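Local atomic coordinates of adhesion G-protein coupled receptor G6 (Danio rerio, PDB entry 6V55), a protein that probably mediates cell adhesion and signalling linked to myelination, as an adhesion G-protein-coupled receptor whose extracellular region binds calcium. Residues Gly57-Arg62 against Tyr470-Pro475; Asn96-Val101 against Pro475-Asn480; Lys129-Val134 against Gly246-Ile251. One frame throughout, in Å; residues are numbered along the deposited sequence.

Interaction 1 (Gly57-Arg62 against Tyr470-Pro475); sequences GCIYDR and YVPCFP. With CA (calcium ion), chain C.
The Y60 ring meets P472 obliquely; the ring also forms a cation-pi pair with K477 and touches E53 and A55. At the edge of the R62 guanidinium, in its plane, lies the carbonyl carbon of C58. One face of the F474 ring carries P475 CB over its centre, and H457 stacks with the same ring. The contact sets a calcium-site loop of the CUB domain against strand 468-472, an edge strand of a separate three-stranded antiparallel sheet, so it is an interdomain contact. It holds no cross-segment hydrogen bond. The Y60 ring and P472 pass alongside each other, pointing opposite ways, with CE1 of Y60 3.6 Å from CB of P472. I59 CB lies 3.4 Å from the carbonyl O of Y470, and its CD1 lies near Y470 CB and P472 CD, in looser apolar contact. Within the loop, R62 NE donates to C58 O (3.1 Å, 167°) from above the carbonyl plane. D61 chelates the calcium with both oxygens: OD1 lies 2.5 Å and OD2 2.7 Å from the ion, and Y25 OH hydrogen-bonds to OD2.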
loop_
_atom_site.group_PDB
_atom_site.type_symbol
_atom_site.label_atom_id
_atom_site.label_comp_id
_atom_site.label_asym_id
_atom_site.label_seq_id
_atom_site.Cartn_x
_atom_site.Cartn_y
_atom_site.Cartn_z
ATOM N N GLY A 57 -4.178 12.092 9.506
ATOM C CA GLY A 57 -4.131 10.703 9.912
ATOM C C GLY A 57 -4.249 9.711 8.777
ATOM O O GLY A 57 -4.476 8.520 9.044
ATOM N N CYS A 58 -4.106 10.182 7.527
ATOM C CA CYS A 58 -4.137 9.386 6.293
ATOM C C CYS A 58 -5.418 8.539 6.165
ATOM O O CYS A 58 -5.394 7.413 5.655
ATOM C CB CYS A 58 -2.845 8.553 6.177
ATOM S SG CYS A 58 -1.354 9.538 5.577
ATOM N N ILE A 59 -6.550 9.090 6.636
ATOM C CA ILE A 59 -7.769 8.301 6.799
ATOM C C ILE A 59 -8.590 8.184 5.527
ATOM O O ILE A 59 -9.657 7.549 5.551
ATOM C CB ILE A 59 -8.678 8.861 7.917
ATOM C CG1 ILE A 59 -9.276 10.206 7.522
ATOM C CG2 ILE A 59 -7.926 9.011 9.233
ATOM C CD1 ILE A 59 -10.588 10.493 8.229
ATOM N N TYR A 60 -8.125 8.749 4.409
ATOM C CA TYR A 60 -8.836 8.620 3.137
ATOM C C TYR A 60 -8.161 7.549 2.284
ATOM O O TYR A 60 -8.663 6.423 2.217
ATOM C CB TYR A 60 -8.897 9.956 2.393
ATOM C CG TYR A 60 -9.809 11.006 3.024
ATOM C CD1 TYR A 60 -10.728 10.665 4.001
ATOM C CD2 TYR A 60 -9.743 12.343 2.626
ATOM C CE1 TYR A 60 -11.544 11.622 4.581
ATOM C CE2 TYR A 60 -10.555 13.303 3.199
ATOM C CZ TYR A 60 -11.454 12.935 4.168
ATOM O OH TYR A 60 -12.284 13.878 4.735
ATOM N N ASP A 61 -7.039 7.859 1.631
ATOM C CA ASP A 61 -6.225 6.840 0.984
ATOM C C ASP A 61 -4.916 6.739 1.735
ATOM O O ASP A 61 -4.313 7.762 2.054
ATOM C CB ASP A 61 -5.907 7.171 -0.476
ATOM C CG ASP A 61 -7.137 7.516 -1.293
ATOM O OD1 ASP A 61 -8.247 7.195 -0.829
ATOM O OD2 ASP A 61 -6.993 8.109 -2.392
ATOM N N ARG A 62 -4.437 5.522 1.988
ATOM C CA ARG A 62 -3.166 5.364 2.690
ATOM C C ARG A 62 -2.376 4.207 2.098
ATOM O O ARG A 62 -2.942 3.263 1.544
ATOM C CB ARG A 62 -3.365 5.147 4.204
ATOM C CG ARG A 62 -4.106 3.886 4.575
ATOM C CD ARG A 62 -4.025 3.596 6.083
ATOM N NE ARG A 62 -4.623 4.653 6.895
ATOM C CZ ARG A 62 -5.046 4.514 8.154
ATOM N NH1 ARG A 62 -4.950 3.344 8.795
ATOM N NH2 ARG A 62 -5.584 5.565 8.774
ATOM N N TYR A 470 -11.179 6.294 12.251
ATOM C CA TYR A 470 -12.069 7.256 11.613
ATOM C C TYR A 470 -12.022 7.036 10.114
ATOM O O TYR A 470 -10.936 6.860 9.549
ATOM C CB TYR A 470 -11.676 8.692 11.955
ATOM C CG TYR A 470 -11.786 8.986 13.426
ATOM C CD1 TYR A 470 -10.710 8.757 14.281
ATOM C CD2 TYR A 470 -12.971 9.477 13.965
ATOM C CE1 TYR A 470 -10.806 8.992 15.630
ATOM C CE2 TYR A 470 -13.076 9.736 15.321
ATOM C CZ TYR A 470 -11.982 9.492 16.142
ATOM O OH TYR A 470 -12.056 9.735 17.494
ATOM N N VAL A 471 -13.190 7.008 9.480
ATOM C CA VAL A 471 -13.307 6.897 8.028
ATOM C C VAL A 471 -14.200 8.048 7.552
ATOM O O VAL A 471 -14.907 8.671 8.363
ATOM C CB VAL A 471 -13.872 5.522 7.597
ATOM C CG1 VAL A 471 -12.966 4.369 8.036
ATOM C CG2 VAL A 471 -15.259 5.370 8.093
ATOM N N PRO A 472 -14.157 8.386 6.252
ATOM C CA PRO A 472 -15.062 9.423 5.743
ATOM C C PRO A 472 -16.516 8.998 5.682
ATOM O O PRO A 472 -16.844 7.836 5.419
ATOM C CB PRO A 472 -14.533 9.680 4.329
ATOM C CG PRO A 472 -13.672 8.525 4.014
ATOM C CD PRO A 472 -13.035 8.219 5.308
ATOM N N CYS A 473 -17.390 9.982 5.910
ATOM C CA CYS A 473 -18.817 9.776 5.737
ATOM C C CYS A 473 -19.110 9.607 4.252
ATOM O O CYS A 473 -18.682 10.425 3.433
ATOM C CB CYS A 473 -19.606 10.960 6.305
ATOM S SG CYS A 473 -19.682 11.064 8.106
ATOM N N PHE A 474 -19.796 8.523 3.901
ATOM C CA PHE A 474 -20.185 8.298 2.516
ATOM C C PHE A 474 -21.431 9.113 2.203
ATOM O O PHE A 474 -22.410 9.023 2.938
ATOM C CB PHE A 474 -20.455 6.814 2.269
ATOM C CG PHE A 474 -20.809 6.502 0.851
ATOM C CD1 PHE A 474 -19.818 6.479 -0.120
ATOM C CD2 PHE A 474 -22.130 6.275 0.472
ATOM C CE1 PHE A 474 -20.121 6.185 -1.440
ATOM C CE2 PHE A 474 -22.451 6.006 -0.863
ATOM C CZ PHE A 474 -21.438 5.960 -1.816
ATOM N N PRO A 475 -21.454 9.889 1.112
ATOM C CA PRO A 475 -20.391 10.154 0.133
ATOM C C PRO A 475 -19.806 11.570 0.125
ATOM O O PRO A 475 -19.038 11.876 -0.789
ATOM C CB PRO A 475 -21.099 9.926 -1.187
ATOM C CG PRO A 475 -22.458 10.511 -0.911
ATOM C CD PRO A 475 -22.766 10.269 0.564
HETATM CA CA CA C . -9.720 8.348 -2.505
HETATM O O HOH W 1 -10.337 6.394 -4.038
#

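Interaction 2 (Asn96-Val101 against Pro475-Asn480); sequences NSDFSV and PYKDRN. With CA (calcium ion), chain C; NAG (2-acetamido-2-deoxy-beta-D-glucopyranose), chain N; NAG (2-acetamido-2-deoxy-beta-D-glucopyranose), chain K.
F99 lays the CE1-CZ side of its ring obliquely against P475 and the aliphatic chain of K477, with CE1 3.6 Å from P475 CA and CZ the same distance from K477 CG. Its CG sits between the backbone N and the carbonyl carbon (chi1 47°), which turns the ring to the P475-K477 side. From the other segment K477 comes tip to tip with both F99 and D98; its chain, bent at chi3 and chi4, brings CD past the hydroxyl of S100 and delivers the ammonium to the D98 carboxylate. NZ lies 2.9 Å from D98 OD1 in a salt bridge, meeting that oxygen from above the carboxylate plane, and adds a weak bond to OD2. A further hydrogen bond runs from NZ to S100 OG at 3.3 Å, and E53 OE2 forms a second salt bridge with the same nitrogen. The cation sits too far from the F99 ring for more than a weak cation-pi attraction.

This is the calcium site of the CUB domain, to which the loop after strand 90-96 gives three ligands. D98 OD2, S100 O and V101 O each bind the ion at 2.5 Å, and E53, D61 and a water complete the shell; that water also donates to D98 O. On the facing loop the chain runs on to N480, whose ND2 is bonded to a glycan at C1 (1.4 Å).

The D98 carboxylate is thus divided, OD2 serving the metal and OD1 chiefly the lysine. An ammonium beside two acidic groups of the shell probably stays protonated and offsets part of their negative charge, while the calcium would help keep D98 ionised. The domain contact is therefore likely to depend on how the metal site is arranged.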
loop_
_atom_site.group_PDB
_atom_site.type_symbol
_atom_site.label_atom_id
_atom_site.label_comp_id
_atom_site.label_asym_id
_atom_site.label_seq_id
_atom_site.Cartn_x
_atom_site.Cartn_y
_atom_site.Cartn_z
ATOM N N ASN A 96 -4.750 1.146 0.242
ATOM C CA ASN A 96 -6.208 1.208 0.317
ATOM C C ASN A 96 -6.677 2.594 -0.111
ATOM O O ASN A 96 -6.138 3.606 0.355
ATOM C CB ASN A 96 -6.686 0.897 1.726
ATOM C CG ASN A 96 -6.375 -0.511 2.127
ATOM O OD1 ASN A 96 -6.971 -1.465 1.609
ATOM N ND2 ASN A 96 -5.436 -0.667 3.047
ATOM N N SER A 97 -7.646 2.644 -1.022
ATOM C CA SER A 97 -8.235 3.907 -1.436
ATOM C C SER A 97 -9.695 3.860 -1.022
ATOM O O SER A 97 -10.266 2.778 -0.883
ATOM C CB SER A 97 -8.145 4.129 -2.947
ATOM O OG SER A 97 -8.644 2.981 -3.624
ATOM N N ASP A 98 -10.311 5.024 -0.832
ATOM C CA ASP A 98 -11.710 4.972 -0.455
ATOM C C ASP A 98 -12.548 5.171 -1.718
ATOM O O ASP A 98 -12.062 4.898 -2.815
ATOM C CB ASP A 98 -12.033 5.953 0.687
ATOM C CG ASP A 98 -11.676 7.421 0.389
ATOM O OD1 ASP A 98 -11.697 8.220 1.350
ATOM O OD2 ASP A 98 -11.423 7.839 -0.751
ATOM N N PHE A 99 -13.781 5.675 -1.579
ATOM C CA PHE A 99 -14.781 5.733 -2.648
ATOM C C PHE A 99 -14.651 6.940 -3.568
ATOM O O PHE A 99 -15.326 6.959 -4.599
ATOM C CB PHE A 99 -16.208 5.726 -2.065
ATOM C CG PHE A 99 -16.415 6.689 -0.913
ATOM C CD1 PHE A 99 -16.801 8.011 -1.153
ATOM C CD2 PHE A 99 -16.244 6.277 0.406
ATOM C CE1 PHE A 99 -16.983 8.911 -0.101
ATOM C CE2 PHE A 99 -16.418 7.171 1.454
ATOM C CZ PHE A 99 -16.791 8.495 1.191
ATOM N N SER A 100 -13.847 7.952 -3.235
ATOM C CA SER A 100 -13.839 9.166 -4.047
ATOM C C SER A 100 -12.494 9.867 -3.901
ATOM O O SER A 100 -11.774 9.631 -2.938
ATOM C CB SER A 100 -14.949 10.126 -3.630
ATOM O OG SER A 100 -14.551 10.767 -2.432
ATOM N N VAL A 101 -12.196 10.769 -4.860
ATOM C CA VAL A 101 -10.954 11.549 -5.006
ATOM C C VAL A 101 -9.733 10.652 -5.178
ATOM O O VAL A 101 -9.199 10.115 -4.204
ATOM C CB VAL A 101 -10.719 12.536 -3.834
ATOM C CG1 VAL A 101 -9.537 13.430 -4.107
ATOM C CG2 VAL A 101 -11.972 13.353 -3.545
ATOM N N PRO A 475 -21.454 9.889 1.112
ATOM C CA PRO A 475 -20.391 10.154 0.133
ATOM C C PRO A 475 -19.806 11.570 0.125
ATOM O O PRO A 475 -19.038 11.876 -0.789
ATOM C CB PRO A 475 -21.099 9.926 -1.187
ATOM C CG PRO A 475 -22.458 10.511 -0.911
ATOM C CD PRO A 475 -22.766 10.269 0.564
ATOM N N TYR A 476 -20.145 12.422 1.089
ATOM C CA TYR A 476 -19.729 13.810 0.966
ATOM C C TYR A 476 -18.410 14.107 1.666
ATOM O O TYR A 476 -17.770 15.113 1.327
ATOM C CB TYR A 476 -20.856 14.717 1.464
ATOM C CG TYR A 476 -22.084 14.525 0.608
ATOM C CD1 TYR A 476 -22.011 14.674 -0.786
ATOM C CD2 TYR A 476 -23.307 14.174 1.166
ATOM C CE1 TYR A 476 -23.135 14.486 -1.601
ATOM C CE2 TYR A 476 -24.427 13.991 0.361
ATOM C CZ TYR A 476 -24.332 14.147 -1.018
ATOM O OH TYR A 476 -25.452 13.964 -1.803
ATOM N N LYS A 477 -18.014 13.254 2.623
ATOM C CA LYS A 477 -16.739 13.301 3.368
ATOM C C LYS A 477 -16.525 14.593 4.157
ATOM O O LYS A 477 -15.378 14.919 4.488
ATOM C CB LYS A 477 -15.511 13.071 2.478
ATOM C CG LYS A 477 -15.542 11.896 1.541
ATOM C CD LYS A 477 -14.344 12.018 0.584
ATOM C CE LYS A 477 -13.093 11.331 1.084
ATOM N NZ LYS A 477 -12.330 10.690 -0.027
ATOM N N ASP A 478 -17.603 15.327 4.479
ATOM C CA ASP A 478 -17.456 16.572 5.231
ATOM C C ASP A 478 -17.075 16.285 6.670
ATOM O O ASP A 478 -16.270 17.016 7.256
ATOM C CB ASP A 478 -18.743 17.403 5.208
ATOM C CG ASP A 478 -19.431 17.425 3.838
ATOM O OD1 ASP A 478 -20.646 17.111 3.798
ATOM O OD2 ASP A 478 -18.791 17.786 2.815
ATOM N N ARG A 479 -17.655 15.234 7.258
ATOM C CA ARG A 479 -17.366 14.785 8.618
ATOM C C ARG A 479 -16.995 13.299 8.596
ATOM O O ARG A 479 -16.972 12.659 7.537
ATOM C CB ARG A 479 -18.541 15.069 9.577
ATOM C CG ARG A 479 -19.236 16.422 9.386
ATOM C CD ARG A 479 -20.211 16.754 10.505
ATOM N NE ARG A 479 -19.570 17.370 11.671
ATOM C CZ ARG A 479 -20.238 17.870 12.714
ATOM N NH1 ARG A 479 -21.570 17.823 12.743
ATOM N NH2 ARG A 479 -19.578 18.412 13.732
ATOM N N ASN A 480 -16.673 12.760 9.777
ATOM C CA ASN A 480 -16.199 11.393 9.954
ATOM C C ASN A 480 -17.236 10.495 10.620
ATOM O O ASN A 480 -18.138 10.950 11.333
ATOM C CB ASN A 480 -14.961 11.323 10.847
ATOM C CG ASN A 480 -13.848 12.215 10.407
ATOM O OD1 ASN A 480 -13.632 12.428 9.217
ATOM N ND2 ASN A 480 -13.106 12.738 11.400
HETATM CA CA CA C . -9.720 8.348 -2.505
HETATM C C1 NAG N . -11.953 13.614 11.345
HETATM C C2 NAG N . -12.164 14.890 12.185
HETATM C C3 NAG N . -10.871 15.731 12.232
HETATM C C4 NAG N . -9.651 14.904 12.642
HETATM C C5 NAG N . -9.531 13.613 11.824
HETATM C C6 NAG N . -8.463 12.685 12.367
HETATM C C7 NAG N . -14.538 15.539 12.078
HETATM C C8 NAG N . -15.543 16.452 11.440
HETATM N N2 NAG N . -13.271 15.683 11.668
HETATM O O3 NAG N . -11.044 16.793 13.166
HETATM O O4 NAG N . -8.456 15.670 12.485
HETATM O O5 NAG N . -10.773 12.882 11.844
HETATM O O6 NAG N . -8.483 11.399 11.760
HETATM O O7 NAG N . -14.862 14.693 12.917
HETATM C C1 NAG K . -19.409 14.543 15.699
HETATM C C2 NAG K . -18.113 13.845 16.160
HETATM C C3 NAG K . -17.749 14.255 17.603
HETATM C C4 NAG K . -17.694 15.776 17.743
HETATM C C5 NAG K . -19.018 16.396 17.271
HETATM C C6 NAG K . -19.035 17.913 17.313
HETATM C C7 NAG K . -17.421 11.685 15.241
HETATM C C8 NAG K . -17.682 10.211 15.188
HETATM N N2 NAG K . -18.233 12.400 16.031
HETATM O O3 NAG K . -16.481 13.707 17.961
HETATM O O4 NAG K . -17.394 16.157 19.085
HETATM O O5 NAG K . -19.292 15.998 15.910
HETATM O O6 NAG K . -18.507 18.517 16.137
HETATM O O7 NAG K . -16.502 12.206 14.604
HETATM O O HOH W 1 -10.337 6.394 -4.038
#

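Interaction 3 (Lys129-Val134 against Gly246-Ile251); sequences KTILRV and GGLLQI
V134 O is gripped twice, both times by the R133 guanidinium: NE donates over a very short 2.5 Å, lying in the carbonyl plane, and NH2 adds a weak bond to V134 O at 3.2 Å. The R133 chain, CG in the crowded position (chi1 54°) and bent again at chi3, curls back to reach this oxygen. One face of the guanidinium is covered by L248 CG, 3.6 Å above the plane and set off from the centre of the group, as the two side chains cross at about a right angle. An alanine here would take away both donors to V134 O and the flat group over L248, and would probably loosen the hold on V134 O at this strand.

The backbones join at a single bridge, R133 with Q250, flanked by two fairly straight hydrogen bonds: I251 N to L132 O at 2.9 Å and V134 N to L249 O at 2.8 Å. The short segments 131-134 and 248-251 run 109° apart. Strand 248-251 is an edge strand of one sheet of the concanavalin-like sandwich in this pentraxin-family domain; strand 133-134 also pairs with strand 304-305. V134 CG2 packs 3.8 Å from L249 CB, while the L249 side chain also touches F273 and L275 of the facing sheet. L132 CB meets I251 CB at 4.2 Å, and I131 CG2 sits across from L248 CD2.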
loop_
_atom_site.group_PDB
_atom_site.type_symbol
_atom_site.label_atom_id
_atom_site.label_comp_id
_atom_site.label_asym_id
_atom_site.label_seq_id
_atom_site.Cartn_x
_atom_site.Cartn_y
_atom_site.Cartn_z
ATOM N N LYS A 129 38.654 -29.223 3.719
ATOM C CA LYS A 129 37.776 -28.936 2.563
ATOM C C LYS A 129 36.536 -28.136 2.973
ATOM O O LYS A 129 35.445 -28.335 2.438
ATOM C CB LYS A 129 37.373 -30.193 1.772
ATOM N N THR A 130 36.712 -27.201 3.940
ATOM C CA THR A 130 35.727 -26.202 4.359
ATOM C C THR A 130 36.521 -24.910 4.572
ATOM O O THR A 130 36.795 -24.475 5.697
ATOM C CB THR A 130 34.947 -26.614 5.614
ATOM O OG1 THR A 130 34.260 -25.476 6.156
ATOM C CG2 THR A 130 35.849 -27.234 6.646
ATOM N N ILE A 131 36.908 -24.306 3.452
ATOM C CA ILE A 131 37.836 -23.187 3.430
ATOM C C ILE A 131 37.029 -21.900 3.483
ATOM O O ILE A 131 36.154 -21.664 2.645
ATOM C CB ILE A 131 38.729 -23.245 2.178
ATOM C CG1 ILE A 131 39.620 -24.493 2.218
ATOM C CG2 ILE A 131 39.604 -22.003 2.054
ATOM C CD1 ILE A 131 39.259 -25.538 1.194
ATOM N N LEU A 132 37.327 -21.064 4.471
ATOM C CA LEU A 132 36.639 -19.791 4.674
ATOM C C LEU A 132 37.655 -18.690 4.378
ATOM O O LEU A 132 38.323 -18.162 5.273
ATOM C CB LEU A 132 36.074 -19.694 6.089
ATOM C CG LEU A 132 34.760 -20.437 6.339
ATOM C CD1 LEU A 132 34.964 -21.889 6.727
ATOM C CD2 LEU A 132 33.996 -19.730 7.420
ATOM N N ARG A 133 37.775 -18.359 3.094
ATOM C CA ARG A 133 38.899 -17.600 2.578
ATOM C C ARG A 133 38.482 -16.224 2.089
ATOM O O ARG A 133 37.307 -15.950 1.829
ATOM C CB ARG A 133 39.571 -18.335 1.417
ATOM C CG ARG A 133 38.614 -18.724 0.313
ATOM C CD ARG A 133 39.334 -19.027 -1.006
ATOM N NE ARG A 133 39.994 -17.871 -1.626
ATOM C CZ ARG A 133 40.929 -17.976 -2.574
ATOM N NH1 ARG A 133 41.309 -19.181 -2.981
ATOM N NH2 ARG A 133 41.502 -16.891 -3.104
ATOM N N VAL A 134 39.492 -15.356 1.988
ATOM C CA VAL A 134 39.390 -14.162 1.160
ATOM C C VAL A 134 39.145 -14.602 -0.279
ATOM O O VAL A 134 39.724 -15.593 -0.747
ATOM C CB VAL A 134 40.664 -13.315 1.334
ATOM C CG1 VAL A 134 40.654 -12.062 0.478
ATOM C CG2 VAL A 134 40.797 -12.918 2.795
ATOM N N GLY A 246 49.737 -12.827 -4.106
ATOM C CA GLY A 246 48.854 -13.825 -4.683
ATOM C C GLY A 246 48.549 -15.025 -3.818
ATOM O O GLY A 246 48.417 -16.139 -4.338
ATOM N N GLY A 247 48.451 -14.837 -2.505
ATOM C CA GLY A 247 48.258 -15.938 -1.594
ATOM C C GLY A 247 46.799 -16.136 -1.199
ATOM O O GLY A 247 45.893 -15.426 -1.631
ATOM N N LEU A 248 46.597 -17.135 -0.333
ATOM C CA LEU A 248 45.284 -17.531 0.161
ATOM C C LEU A 248 45.217 -17.199 1.646
ATOM O O LEU A 248 45.820 -17.898 2.475
ATOM C CB LEU A 248 45.053 -19.021 -0.081
ATOM C CG LEU A 248 43.615 -19.523 -0.220
ATOM C CD1 LEU A 248 43.610 -20.769 -1.090
ATOM C CD2 LEU A 248 42.968 -19.835 1.126
ATOM N N LEU A 249 44.467 -16.154 1.988
ATOM C CA LEU A 249 44.229 -15.812 3.383
ATOM C C LEU A 249 42.898 -16.420 3.793
ATOM O O LEU A 249 41.905 -16.267 3.075
ATOM C CB LEU A 249 44.219 -14.298 3.594
ATOM C CG LEU A 249 43.807 -13.815 4.985
ATOM C CD1 LEU A 249 44.739 -14.381 6.031
ATOM C CD2 LEU A 249 43.801 -12.308 5.044
ATOM N N GLN A 250 42.882 -17.110 4.940
ATOM C CA GLN A 250 41.675 -17.782 5.402
ATOM C C GLN A 250 41.519 -17.679 6.911
ATOM O O GLN A 250 42.492 -17.510 7.653
ATOM C CB GLN A 250 41.658 -19.257 5.016
ATOM C CG GLN A 250 42.806 -20.046 5.550
ATOM C CD GLN A 250 42.764 -21.460 5.067
ATOM O OE1 GLN A 250 41.806 -22.194 5.344
ATOM N NE2 GLN A 250 43.794 -21.861 4.328
ATOM N N ILE A 251 40.255 -17.793 7.341
ATOM C CA ILE A 251 39.900 -17.879 8.753
ATOM C C ILE A 251 40.367 -19.229 9.274
ATOM O O ILE A 251 40.237 -20.245 8.573
ATOM C CB ILE A 251 38.380 -17.680 8.910
ATOM C CG1 ILE A 251 37.943 -16.378 8.221
ATOM C CG2 ILE A 251 37.915 -17.756 10.368
ATOM C CD1 ILE A 251 38.104 -15.143 9.045
#

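In the fold
Interactions 1 and 2 are two parts of one interface, their centres about 5 Å apart and their segments alternating along the chain. They share P475, the calcium ion and the water bound to it. D61 OD1 of interaction 1 probably accepts a hydrogen bond from D98 N of interaction 2 at 3.0 Å, and R62 N probably donates to N96 O, also at 3.0 Å. P472 CG packs against D98 OD1, so the CUB calcium loops and the 468-480 region pack against each other. Interaction 3 stands apart in the pentraxin-family domain, its centre about 59 Å from that of interaction 1 and about 63 Å from that of interaction 2, with nearest atoms about 44 Å away from either; its segments lie within the chain loop that both others close.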